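Local coordinates for protein OBCA, Oxalate Biosynthetic Component A (Burkholderia glumae, PDB 4NNB) that is a bacterial biosynthetic protein of the TIM-barrel class, holding a magnesium ion and an oxaloacetate ion in one pocket, at residues 397-401 with 402-406; 448-451 with 452-456. All coordinates share one frame; numbering follows the deposited sequence.

Contact 1: residues 397-401 with 402-406; sequences SLIAR and VVREE
Ile399 and Ala400 press against the two branches of Val403 where helix 401-413 begins, with Ala400 at its N-cap. The branched valine is a forked bump: CG1, anti to its backbone N (chi1 177°), meets the methyl CG2 of Ile399 at 4.1 Å, while CG2 lies 4.1 Å from CB of Ala400. That Ile399 methyl drops into the shallow hollow between Val403 and Arg404, coming within 3.9 Å of CB of Arg404. A beta-branched isoleucine suits the place because one branch can reach the first helical turn while the residue also packs on Ala379. Ala400 offers just one methyl to the valines, and its carbonyl O accepts the first regular helical bond, from N of Arg404 at 2.7 Å. One residue on, O of Arg401 takes N of Glu405 at 2.8 Å. Beyond the apolar patch, Val403 also touches Leu425 and Gln429 of helix 416-440, so it faces that neighbouring helix.

The polar side of the turn is built from long chains. Arg401 runs out extended and Glu405, four residues later, reaches across to it in a salt bridge of the i to i+4 kind. Arg401 has a second partner in Gln319, which bonds NH2, so two of its guanidinium nitrogens, NE and NH2, have named acceptors. Arg404, bent at chi2 and chi3, forms a salt bridge with Asp382, to which Arg401 is only weakly and distantly paired; this carboxylate probably eases the closeness of the two arginines. The Arg401-Glu405 bond is straight at the hydrogen but skewed at the acceptor: OE2 of Glu405, 3.1 Å from NE of Arg401, lies almost in the guanidinium plane, but NE approaches it from 49° above the carboxylate plane, the two planes standing 87° apart.

Contact 2: residues 448-451 with 452-456; sequences ILLP and GPMQN
Gln455 folds back on Leu450 and Pro451 in the loop that leaves strand 444-449 and leads to helix 458-465, a beta-to-alpha connection of the TIM-barrel domain. Its CB stands near the carbonyl O of Pro451. With CG anti to its own carbonyl carbon (chi1 -76°), the chain turns toward the strand end, and CG comes 3.3 Å from O of Leu450 while also lying close to O of Pro451. CD continues past the Leu450 carbonyl without bending, and the tip delivers the bond: NE2 of Gln455 donates to O of Leu450 at 2.9 Å. The donor is tilted 20° from the carbonyl plane, and the acceptor lies 15° out of the amide plane. A glutamine fits because its chain is long enough to span the turn and ends in an N-H donor.

The turn beneath it is closed by the backbone. N of Met454 donates to O of Pro451 at 2.9 Å, and N of Gln455 to O of Gly452 at 3.0 Å, two successive i to i+3 bonds of 3-10 type. Proline suits positions 451 and 453, whose phi values its ring favours; CD of Pro453 rests 4.1 Å from CB of Pro451.

Met454 lies alongside Pro451, its SD 4.1 Å from CD of that ring, and bends at its last torsion so that CE comes 4.2 Å from CD2 of Leu450, the two side chains crossing at about a right angle. Leu450 also packs on Leu457 and on Leu458 of helix 458-465. The chemistry is therefore divided: buried Leu450 and Met454 pack together with the ring of Pro451, while the carbonyl of Leu450, the first residue after strand 444-449, receives its bond from a side chain.

In the fold
Contact 1 is a surface contact, its centre about 20 Å from the centre of the chain; contact 2 is partly buried, at about 10 Å. Both are local, one starting helix 401-413 and the other leading from strand 444-449 toward helix 458-465. Contact 1 uses partly exposed charged side chains, whereas contact 2 uses a neutral amide and backbone bonds over buried leucine and methionine. Their centres lie about 13 Å apart, and they meet where CG of Arg404 packs 4.2 Å from SD of Met454. Ala379, just past strand 373-378, touches both Ile399 and Leu450, giving the two contacts a shared neighbour.

Contact 1: residues 397-401 with 402-406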
loop_
_atom_site.group_PDB
_atom_site.type_symbol
_atom_site.label_atom_id
_atom_site.label_comp_id
_atom_site.label_asym_id
_atom_site.label_seq_id
_atom_site.Cartn_x
_atom_site.Cartn_y
_atom_site.Cartn_z
ATOM N N SER A 397 17.783 4.965 -8.078
ATOM C CA SER A 397 16.886 3.819 -7.928
ATOM C C SER A 397 17.647 2.495 -7.996
ATOM O O SER A 397 18.639 2.382 -8.715
ATOM C CB SER A 397 15.809 3.837 -9.026
ATOM O OG SER A 397 15.218 5.116 -9.171
ATOM N N LEU A 398 17.182 1.490 -7.260
ATOM C CA LEU A 398 17.801 0.164 -7.335
ATOM C C LEU A 398 17.689 -0.390 -8.755
ATOM O O LEU A 398 18.666 -0.886 -9.322
ATOM C CB LEU A 398 17.149 -0.805 -6.359
ATOM C CG LEU A 398 17.232 -0.500 -4.867
ATOM C CD1 LEU A 398 16.719 -1.718 -4.113
ATOM C CD2 LEU A 398 18.655 -0.154 -4.466
ATOM N N ILE A 399 16.481 -0.323 -9.307
ATOM C CA ILE A 399 16.270 -0.604 -10.718
ATOM C C ILE A 399 16.285 0.758 -11.388
ATOM O O ILE A 399 15.385 1.567 -11.171
ATOM C CB ILE A 399 14.914 -1.299 -10.973
ATOM C CG1 ILE A 399 14.823 -2.617 -10.187
ATOM C CG2 ILE A 399 14.713 -1.540 -12.469
ATOM C CD1 ILE A 399 13.459 -3.335 -10.297
ATOM N N ALA A 400 17.330 1.027 -12.166
ATOM C CA ALA A 400 17.469 2.313 -12.849
ATOM C C ALA A 400 16.158 2.698 -13.520
ATOM O O ALA A 400 15.474 1.837 -14.083
ATOM C CB ALA A 400 18.602 2.246 -13.866
ATOM N N ARG A 401 15.789 3.974 -13.437
ATOM C CA ARG A 401 14.488 4.402 -13.936
ATOM C C ARG A 401 14.297 4.036 -15.406
ATOM O O ARG A 401 13.231 3.560 -15.785
ATOM C CB ARG A 401 14.244 5.900 -13.725
ATOM C CG ARG A 401 12.931 6.373 -14.369
ATOM C CD ARG A 401 12.507 7.761 -13.914
ATOM N NE ARG A 401 11.177 8.098 -14.421
ATOM C CZ ARG A 401 10.289 8.847 -13.770
ATOM N NH1 ARG A 401 9.099 9.093 -14.311
ATOM N NH2 ARG A 401 10.581 9.347 -12.573
ATOM N N VAL A 402 15.335 4.226 -16.219
ATOM C CA VAL A 402 15.245 3.881 -17.640
ATOM C C VAL A 402 14.955 2.392 -17.838
ATOM O O VAL A 402 14.176 2.015 -18.722
ATOM C CB VAL A 402 16.499 4.307 -18.439
ATOM C CG1 VAL A 402 16.609 5.814 -18.475
ATOM C CG2 VAL A 402 17.758 3.705 -17.846
ATOM N N VAL A 403 15.563 1.554 -17.001
ATOM C CA VAL A 403 15.313 0.122 -17.048
ATOM C C VAL A 403 13.928 -0.192 -16.478
ATOM O O VAL A 403 13.193 -1.020 -17.022
ATOM C CB VAL A 403 16.397 -0.677 -16.298
ATOM C CG1 VAL A 403 16.073 -2.167 -16.309
ATOM C CG2 VAL A 403 17.768 -0.429 -16.919
ATOM N N ARG A 404 13.563 0.488 -15.396
ATOM C CA ARG A 404 12.239 0.303 -14.795
ATOM C C ARG A 404 11.113 0.655 -15.776
ATOM O O ARG A 404 10.089 -0.032 -15.835
ATOM C CB ARG A 404 12.102 1.148 -13.526
ATOM C CG ARG A 404 10.993 0.689 -12.589
ATOM C CD ARG A 404 9.980 1.798 -12.375
ATOM N NE ARG A 404 9.146 1.961 -13.543
ATOM C CZ ARG A 404 8.790 3.124 -14.074
ATOM N NH1 ARG A 404 9.189 4.270 -13.545
ATOM N NH2 ARG A 404 8.023 3.127 -15.144
ATOM N N GLU A 405 11.299 1.738 -16.528
ATOM C CA GLU A 405 10.331 2.129 -17.551
ATOM C C GLU A 405 10.162 1.037 -18.621
ATOM O O GLU A 405 9.052 0.790 -19.092
ATOM C CB GLU A 405 10.714 3.480 -18.172
ATOM C CG GLU A 405 10.537 4.661 -17.209
ATOM C CD GLU A 405 11.101 5.966 -17.740
ATOM O OE1 GLU A 405 11.977 5.935 -18.629
ATOM O OE2 GLU A 405 10.666 7.027 -17.268
ATOM N N GLU A 406 11.256 0.370 -18.979
ATOM C CA GLU A 406 11.212 -0.729 -19.940
ATOM C C GLU A 406 10.436 -1.909 -19.362
ATOM O O GLU A 406 9.653 -2.560 -20.064
ATOM C CB GLU A 406 12.634 -1.158 -20.334
ATOM C CG GLU A 406 12.708 -2.186 -21.473
ATOM C CD GLU A 406 14.115 -2.326 -22.067
ATOM O OE1 GLU A 406 15.010 -1.525 -21.711
ATOM O OE2 GLU A 406 14.322 -3.239 -22.896
#

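Contact 2: residues 448-451 with 452-456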
loop_
_atom_site.group_PDB
_atom_site.type_symbol
_atom_site.label_atom_id
_atom_site.label_comp_id
_atom_site.label_asym_id
_atom_site.label_seq_id
_atom_site.Cartn_x
_atom_site.Cartn_y
_atom_site.Cartn_z
ATOM N N ILE A 448 12.310 -8.866 -0.749
ATOM C CA ILE A 448 11.964 -7.903 -1.787
ATOM C C ILE A 448 10.492 -7.484 -1.723
ATOM O O ILE A 448 9.624 -8.283 -1.358
ATOM C CB ILE A 448 12.300 -8.454 -3.189
ATOM C CG1 ILE A 448 12.101 -7.382 -4.267
ATOM C CG2 ILE A 448 11.477 -9.726 -3.494
ATOM C CD1 ILE A 448 12.743 -7.734 -5.633
ATOM N N LEU A 449 10.226 -6.223 -2.051
ATOM C CA LEU A 449 8.869 -5.769 -2.303
ATOM C C LEU A 449 8.847 -5.180 -3.685
ATOM O O LEU A 449 9.898 -4.799 -4.224
ATOM C CB LEU A 449 8.422 -4.714 -1.276
ATOM C CG LEU A 449 9.059 -3.322 -1.314
ATOM C CD1 LEU A 449 8.359 -2.376 -2.289
ATOM C CD2 LEU A 449 9.072 -2.721 0.095
ATOM N N LEU A 450 7.648 -5.073 -4.248
ATOM C CA LEU A 450 7.444 -4.349 -5.497
ATOM C C LEU A 450 6.129 -3.573 -5.444
ATOM O O LEU A 450 5.178 -4.015 -4.797
ATOM C CB LEU A 450 7.427 -5.318 -6.685
ATOM C CG LEU A 450 8.757 -5.894 -7.184
ATOM C CD1 LEU A 450 8.500 -7.023 -8.180
ATOM C CD2 LEU A 450 9.574 -4.808 -7.841
ATOM N N PRO A 451 6.067 -2.414 -6.126
ATOM C CA PRO A 451 4.795 -1.675 -6.157
ATOM C C PRO A 451 3.742 -2.520 -6.868
ATOM O O PRO A 451 4.102 -3.318 -7.742
ATOM C CB PRO A 451 5.112 -0.429 -6.994
ATOM C CG PRO A 451 6.611 -0.403 -7.169
ATOM C CD PRO A 451 7.080 -1.826 -7.017
ATOM N N GLY A 452 2.478 -2.361 -6.482
ATOM C CA GLY A 452 1.367 -3.109 -7.068
ATOM C C GLY A 452 1.470 -3.495 -8.539
ATOM O O GLY A 452 1.440 -4.682 -8.859
ATOM N N PRO A 453 1.618 -2.506 -9.435
ATOM C CA PRO A 453 1.579 -2.785 -10.879
ATOM C C PRO A 453 2.741 -3.633 -11.405
ATOM O O PRO A 453 2.674 -4.088 -12.544
ATOM C CB PRO A 453 1.633 -1.386 -11.500
ATOM C CG PRO A 453 1.100 -0.471 -10.438
ATOM C CD PRO A 453 1.632 -1.054 -9.162
ATOM N N MET A 454 3.779 -3.841 -10.598
ATOM C CA MET A 454 4.922 -4.659 -10.999
ATOM C C MET A 454 4.930 -6.020 -10.312
ATOM O O MET A 454 5.834 -6.833 -10.540
ATOM C CB MET A 454 6.241 -3.935 -10.667
ATOM C CG MET A 454 6.453 -2.651 -11.424
ATOM S SD MET A 454 8.007 -1.797 -11.024
ATOM C CE MET A 454 9.200 -3.011 -11.604
ATOM N N GLN A 455 3.930 -6.282 -9.475
ATOM C CA GLN A 455 4.003 -7.444 -8.590
ATOM C C GLN A 455 3.937 -8.824 -9.250
ATOM O O GLN A 455 4.220 -9.818 -8.596
ATOM C CB GLN A 455 2.994 -7.332 -7.438
ATOM C CG GLN A 455 3.445 -6.339 -6.349
ATOM C CD GLN A 455 2.460 -6.234 -5.206
ATOM O OE1 GLN A 455 1.344 -6.747 -5.282
ATOM N NE2 GLN A 455 2.865 -5.569 -4.137
ATOM N N ASN A 456 3.590 -8.900 -10.532
ATOM C CA ASN A 456 3.622 -10.208 -11.202
ATOM C C ASN A 456 5.054 -10.739 -11.289
ATOM O O ASN A 456 5.272 -11.919 -11.512
ATOM C CB ASN A 456 2.977 -10.159 -12.592
ATOM C CG ASN A 456 1.470 -9.927 -12.536
ATOM O OD1 ASN A 456 0.836 -10.179 -11.518
ATOM N ND2 ASN A 456 0.899 -9.441 -13.635
#